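Local coordinates for multi-copper Oxidase CueO (Ochrobactrum, PDB 6EVG), which is a bacterial laccase-like multicopper oxidase with activity towards lignin model compounds and lignosulfonate, probably passing electrons from its substrate through bound copper to oxygen, at residues 266-271 / 461-466; 222-227 / 270-275. All coordinates share one frame; numbering follows the deposited sequence.

Contact 1: 266-271 / 461-466. With EDO (1,2-ethanediol), chain D.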
loop_
_atom_site.group_PDB
_atom_site.type_symbol
_atom_site.label_atom_id
_atom_site.label_comp_id
_atom_site.label_asym_id
_atom_site.label_seq_id
_atom_site.Cartn_x
_atom_site.Cartn_y
_atom_site.Cartn_z
ATOM N N PRO A 266 -2.275 -2.330 5.692
ATOM C CA PRO A 266 -1.420 -1.248 5.176
ATOM C C PRO A 266 -0.486 -1.712 4.076
ATOM O O PRO A 266 0.266 -2.673 4.256
ATOM C CB PRO A 266 -0.681 -0.774 6.431
ATOM C CG PRO A 266 -1.688 -1.022 7.543
ATOM C CD PRO A 266 -2.313 -2.341 7.162
ATOM N N GLY A 267 -0.511 -0.965 2.970
ATOM C CA GLY A 267 0.310 -1.290 1.822
ATOM C C GLY A 267 -0.313 -2.138 0.763
ATOM O O GLY A 267 0.185 -2.149 -0.379
ATOM N N GLU A 268 -1.394 -2.851 1.084
ATOM C CA GLU A 268 -2.111 -3.637 0.103
ATOM C C GLU A 268 -2.995 -2.767 -0.761
ATOM O O GLU A 268 -3.515 -1.734 -0.336
ATOM C CB GLU A 268 -2.994 -4.708 0.775
ATOM C CG GLU A 268 -2.265 -5.816 1.505
ATOM C CD GLU A 268 -3.277 -6.919 1.870
ATOM O OE1 GLU A 268 -3.947 -6.763 2.919
ATOM O OE2 GLU A 268 -3.385 -7.886 1.074
ATOM N N ARG A 269 -3.192 -3.307 -1.975
ATOM C CA ARG A 269 -4.139 -2.713 -2.925
ATOM C C ARG A 269 -5.082 -3.782 -3.422
ATOM O O ARG A 269 -4.674 -4.910 -3.697
ATOM C CB ARG A 269 -3.442 -2.087 -4.164
ATOM C CG ARG A 269 -2.596 -0.851 -3.876
ATOM C CD ARG A 269 -1.187 -1.152 -3.390
ATOM N NE ARG A 269 -0.377 -1.707 -4.459
ATOM C CZ ARG A 269 0.687 -2.475 -4.274
ATOM N NH1 ARG A 269 1.077 -2.844 -3.044
ATOM N NH2 ARG A 269 1.396 -2.878 -5.333
ATOM N N TYR A 270 -6.352 -3.399 -3.636
ATOM C CA TYR A 270 -7.298 -4.245 -4.349
ATOM C C TYR A 270 -8.095 -3.346 -5.307
ATOM O O TYR A 270 -8.553 -2.261 -4.923
ATOM C CB TYR A 270 -8.278 -4.940 -3.408
ATOM C CG TYR A 270 -7.617 -6.014 -2.564
ATOM C CD1 TYR A 270 -7.453 -7.293 -3.056
ATOM C CD2 TYR A 270 -7.107 -5.736 -1.313
ATOM C CE1 TYR A 270 -6.831 -8.280 -2.282
ATOM C CE2 TYR A 270 -6.496 -6.707 -0.536
ATOM C CZ TYR A 270 -6.357 -7.963 -1.045
ATOM O OH TYR A 270 -5.686 -8.964 -0.314
ATOM N N GLU A 271 -8.293 -3.857 -6.521
ATOM C CA GLU A 271 -9.216 -3.200 -7.475
ATOM C C GLU A 271 -10.508 -4.016 -7.496
ATOM O O GLU A 271 -10.455 -5.256 -7.658
ATOM C CB GLU A 271 -8.620 -3.127 -8.861
ATOM C CG GLU A 271 -7.266 -2.430 -8.954
ATOM C CD GLU A 271 -6.763 -2.265 -10.355
ATOM O OE1 GLU A 271 -7.536 -1.872 -11.232
ATOM O OE2 GLU A 271 -5.593 -2.580 -10.593
ATOM N N LYS A 461 1.296 -10.775 -5.467
ATOM C CA LYS A 461 1.191 -9.795 -4.394
ATOM C C LYS A 461 2.590 -9.364 -3.952
ATOM O O LYS A 461 3.609 -10.006 -4.233
ATOM C CB LYS A 461 0.356 -10.356 -3.227
ATOM C CG LYS A 461 -1.173 -10.279 -3.597
ATOM C CD LYS A 461 -2.133 -10.685 -2.544
ATOM C CE LYS A 461 -2.039 -9.872 -1.307
ATOM N NZ LYS A 461 -2.239 -8.386 -1.417
ATOM N N ASP A 462 2.613 -8.206 -3.278
ATOM C CA ASP A 462 3.824 -7.735 -2.614
ATOM C C ASP A 462 3.607 -7.413 -1.157
ATOM O O ASP A 462 4.615 -7.149 -0.465
ATOM C CB ASP A 462 4.491 -6.541 -3.380
ATOM C CG ASP A 462 3.598 -5.317 -3.502
ATOM O OD1 ASP A 462 3.110 -4.825 -2.445
ATOM O OD2 ASP A 462 3.396 -4.826 -4.644
ATOM N N THR A 463 2.369 -7.394 -0.649
ATOM C CA THR A 463 2.061 -7.063 0.714
ATOM C C THR A 463 0.929 -8.048 1.118
ATOM O O THR A 463 0.017 -8.243 0.329
ATOM C CB THR A 463 1.608 -5.609 0.882
ATOM O OG1 THR A 463 2.618 -4.753 0.281
ATOM C CG2 THR A 463 1.413 -5.227 2.294
ATOM N N ALA A 464 0.999 -8.633 2.311
ATOM C CA ALA A 464 -0.038 -9.590 2.758
ATOM C C ALA A 464 -0.198 -9.554 4.238
ATOM O O ALA A 464 0.809 -9.509 4.962
ATOM C CB ALA A 464 0.287 -10.977 2.328
ATOM N N LEU A 465 -1.431 -9.642 4.721
ATOM C CA LEU A 465 -1.686 -9.669 6.144
ATOM C C LEU A 465 -1.488 -11.100 6.669
ATOM O O LEU A 465 -2.169 -12.030 6.243
ATOM C CB LEU A 465 -3.105 -9.178 6.468
ATOM C CG LEU A 465 -3.424 -8.975 7.938
ATOM C CD1 LEU A 465 -2.494 -7.999 8.664
ATOM C CD2 LEU A 465 -4.885 -8.580 8.115
ATOM N N ILE A 466 -0.556 -11.246 7.607
ATOM C CA ILE A 466 -0.208 -12.528 8.260
ATOM C C ILE A 466 -0.902 -12.533 9.581
ATOM O O ILE A 466 -0.770 -11.653 10.403
ATOM C CB ILE A 466 1.293 -12.694 8.385
ATOM C CG1 ILE A 466 2.046 -12.291 7.118
ATOM C CG2 ILE A 466 1.613 -14.127 8.815
ATOM C CD1 ILE A 466 1.653 -12.967 5.855
HETATM C C1 EDO D . -4.033 -11.337 2.217
HETATM O O1 EDO D . -3.220 -10.218 2.562
HETATM C C2 EDO D . -3.773 -12.468 3.183
HETATM O O2 EDO D . -4.198 -12.168 4.523
#
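Arg-269 and Asp-462 meet end-on across the interface between two cupredoxin-type beta domains of the multicopper oxidase fold, in the tight, buried part of the contact. NH1 of Arg-269 bonds OD1 of Asp-462 at 2.9 Å, and NH2 of Arg-269 reaches OD2 of Asp-462 at 2.9 Å, both through syn lone pairs, with the two flat groups only 19° apart. The arginine chain is bent at chi2 (83°) and chi3, which folds the guanidinium back so that NH1 also bonds Gly-267 O, two residues earlier in the chain. OD1 of Asp-462 also accepts from Thr-463 OG1, while Phe-127 O and Asn-128 OD1 take further guanidinium N-H groups. Thr-463 turns OG1 to the ion pair and its methyl CG2 the other way, 3.4 Å from Pro-266 O and alongside Glu-268 CG.

The looser margin is at Leu-465, which is partly exposed. Here a 1,2-ethanediol, probably from the crystallisation liquor, bridges Glu-268 and Leu-465: its O1 donates to Glu-268 OE2 and accepts from Leu-465 N, and its O2 donates to Leu-465 O. It borders a second buried ion pair: Lys-461 NZ, shared with Asp-249 and Ser-248, donates to the anti lone pair of Glu-268 OE2 at 2.8 Å and to Thr-463 O at 2.9 Å.

Contact 2: 222-227 / 270-275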
loop_
_atom_site.group_PDB
_atom_site.type_symbol
_atom_site.label_atom_id
_atom_site.label_comp_id
_atom_site.label_asym_id
_atom_site.label_seq_id
_atom_site.Cartn_x
_atom_site.Cartn_y
_atom_site.Cartn_z
ATOM N N LEU A 222 -13.200 0.625 -8.366
ATOM C CA LEU A 222 -12.606 1.330 -7.220
ATOM C C LEU A 222 -11.246 0.705 -7.004
ATOM O O LEU A 222 -11.098 -0.501 -6.821
ATOM C CB LEU A 222 -13.479 1.135 -5.963
ATOM C CG LEU A 222 -14.955 1.559 -6.113
ATOM C CD1 LEU A 222 -15.745 1.188 -4.855
ATOM C CD2 LEU A 222 -15.079 3.041 -6.393
ATOM N N ARG A 223 -10.207 1.564 -7.020
ATOM C CA ARG A 223 -8.829 1.134 -6.825
ATOM C C ARG A 223 -8.484 1.520 -5.391
ATOM O O ARG A 223 -8.282 2.700 -5.078
ATOM C CB ARG A 223 -7.903 1.759 -7.832
ATOM C CG ARG A 223 -8.283 1.472 -9.279
ATOM C CD ARG A 223 -7.162 1.720 -10.218
ATOM N NE ARG A 223 -7.544 1.796 -11.602
ATOM C CZ ARG A 223 -6.780 1.403 -12.625
ATOM N NH1 ARG A 223 -5.723 0.616 -12.413
ATOM N NH2 ARG A 223 -7.086 1.814 -13.812
ATOM N N ILE A 224 -8.485 0.523 -4.478
ATOM C CA ILE A 224 -8.453 0.766 -3.040
ATOM C C ILE A 224 -7.031 0.466 -2.513
ATOM O O ILE A 224 -6.497 -0.599 -2.726
ATOM C CB ILE A 224 -9.467 -0.099 -2.296
ATOM C CG1 ILE A 224 -10.896 0.086 -2.913
ATOM C CG2 ILE A 224 -9.466 0.284 -0.813
ATOM C CD1 ILE A 224 -11.961 -0.810 -2.275
ATOM N N LEU A 225 -6.487 1.470 -1.823
ATOM C CA LEU A 225 -5.195 1.361 -1.126
ATOM C C LEU A 225 -5.447 1.626 0.377
ATOM O O LEU A 225 -6.113 2.600 0.738
ATOM C CB LEU A 225 -4.229 2.432 -1.650
ATOM C CG LEU A 225 -2.971 2.664 -0.788
ATOM C CD1 LEU A 225 -2.010 1.494 -0.763
ATOM C CD2 LEU A 225 -2.258 3.906 -1.310
ATOM N N ASN A 226 -4.855 0.775 1.249
ATOM C CA ASN A 226 -4.759 1.136 2.662
ATOM C C ASN A 226 -3.440 1.877 2.874
ATOM O O ASN A 226 -2.370 1.280 2.778
ATOM C CB ASN A 226 -4.843 -0.119 3.534
ATOM C CG ASN A 226 -4.701 0.221 4.987
ATOM O OD1 ASN A 226 -4.268 1.283 5.378
ATOM N ND2 ASN A 226 -5.114 -0.746 5.851
ATOM N N GLY A 227 -3.562 3.195 3.094
ATOM C CA GLY A 227 -2.406 4.022 3.329
ATOM C C GLY A 227 -2.183 4.422 4.803
ATOM O O GLY A 227 -1.428 5.378 5.060
ATOM N N TYR A 270 -6.352 -3.399 -3.636
ATOM C CA TYR A 270 -7.298 -4.245 -4.349
ATOM C C TYR A 270 -8.095 -3.346 -5.307
ATOM O O TYR A 270 -8.553 -2.261 -4.923
ATOM C CB TYR A 270 -8.278 -4.940 -3.408
ATOM C CG TYR A 270 -7.617 -6.014 -2.564
ATOM C CD1 TYR A 270 -7.453 -7.293 -3.056
ATOM C CD2 TYR A 270 -7.107 -5.736 -1.313
ATOM C CE1 TYR A 270 -6.831 -8.280 -2.282
ATOM C CE2 TYR A 270 -6.496 -6.707 -0.536
ATOM C CZ TYR A 270 -6.357 -7.963 -1.045
ATOM O OH TYR A 270 -5.686 -8.964 -0.314
ATOM N N GLU A 271 -8.293 -3.857 -6.521
ATOM C CA GLU A 271 -9.216 -3.200 -7.475
ATOM C C GLU A 271 -10.508 -4.016 -7.496
ATOM O O GLU A 271 -10.455 -5.256 -7.658
ATOM C CB GLU A 271 -8.620 -3.127 -8.861
ATOM C CG GLU A 271 -7.266 -2.430 -8.954
ATOM C CD GLU A 271 -6.763 -2.265 -10.355
ATOM O OE1 GLU A 271 -7.536 -1.872 -11.232
ATOM O OE2 GLU A 271 -5.593 -2.580 -10.593
ATOM N N VAL A 272 -11.623 -3.325 -7.282
ATOM C CA VAL A 272 -12.924 -3.989 -7.208
ATOM C C VAL A 272 -13.892 -3.307 -8.138
ATOM O O VAL A 272 -13.817 -2.113 -8.434
ATOM C CB VAL A 272 -13.452 -3.981 -5.784
ATOM C CG1 VAL A 272 -12.482 -4.670 -4.839
ATOM C CG2 VAL A 272 -13.878 -2.628 -5.297
ATOM N N LEU A 273 -14.845 -4.098 -8.637
ATOM C CA LEU A 273 -15.967 -3.550 -9.419
ATOM C C LEU A 273 -17.222 -3.640 -8.576
ATOM O O LEU A 273 -17.526 -4.685 -8.010
ATOM C CB LEU A 273 -16.147 -4.326 -10.722
ATOM C CG LEU A 273 -14.975 -4.441 -11.650
ATOM C CD1 LEU A 273 -15.302 -5.108 -12.952
ATOM C CD2 LEU A 273 -14.228 -3.216 -11.906
ATOM N N VAL A 274 -17.983 -2.546 -8.593
ATOM C CA VAL A 274 -19.242 -2.438 -7.876
ATOM C C VAL A 274 -20.298 -1.993 -8.880
ATOM O O VAL A 274 -20.080 -1.087 -9.649
ATOM C CB VAL A 274 -19.142 -1.453 -6.684
ATOM C CG1 VAL A 274 -20.505 -1.272 -6.009
ATOM C CG2 VAL A 274 -18.093 -1.902 -5.699
ATOM N N ASP A 275 -21.457 -2.674 -8.859
ATOM C CA ASP A 275 -22.559 -2.341 -9.763
ATOM C C ASP A 275 -23.466 -1.330 -9.113
ATOM O O ASP A 275 -24.147 -1.641 -8.137
ATOM C CB ASP A 275 -23.321 -3.615 -10.137
ATOM C CG ASP A 275 -24.314 -3.394 -11.273
ATOM O OD1 ASP A 275 -24.520 -2.282 -11.707
ATOM O OD2 ASP A 275 -24.819 -4.440 -11.729
#
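Leu-222 and Val-272 form a hydrogen-bonded antiparallel pair, as do Ile-224 and Tyr-270; Arg-223 and Glu-271 form the non-hydrogen-bonded pair between them. This is regular antiparallel pairing inside a sheet of a cupredoxin-type domain of the multicopper oxidase. Leu-222 N reaches Val-272 O at 2.8 Å and Ile-224 N reaches Tyr-270 O at 2.8 Å, and each bond has its reciprocal. Within this ladder Glu-271 CA makes a CA-H...O contact with Leu-222 O.

On the face carrying Leu-222, Ile-224 and Val-272, CG2 of Val-272 is the hub. It lies between the backbone N and the carbonyl carbon of its own residue and touches Leu-222 CB at 3.8 Å and Ile-224 CD1 at 4.0 Å. Further along, Leu-222 CD1 meets CG2 of Val-274 at 4.0 Å.

On the other face, Arg-223 and Glu-271 run side by side, pointing the same way. OE1 of Glu-271 sits over a face of the guanidinium, 3.3 Å from NH1 of Arg-223, so the attraction is between charges and no N-H is aimed at it. The stronger partners lie outside: Asp-170 takes NE of Arg-223, and Arg-221 pairs with Glu-271 OE1.

Phe-127 of strand 126-131 packs against both Arg-223 and Glu-271, while strand 262-264 lies against the apolar face. Within the sheet, strand 170-178 flanks 219-226 and strand 243-248 flanks 269-275.

Overall arrangement
Both contacts are buried and use strand 269-275, but at different levels of the fold. Contact 2 is the inside of one sheet, held by a regular backbone ladder with apolar packing on one face and an ion pair on the other. Contact 1 joins that strand's beginning to 461-466, which belongs to a different sheet, and no backbone-to-backbone bond crosses it; charged side chains do the work, and one margin takes up a small diol. The ranges share Tyr-270 and Glu-271, but of these only Tyr-270 touches 461-466, through its hydroxyl end near Lys-461. The two meet at Asn-226, whose backbone probably bonds Gly-267 and Glu-268, continuing contact 2's pairing into contact 1's loop.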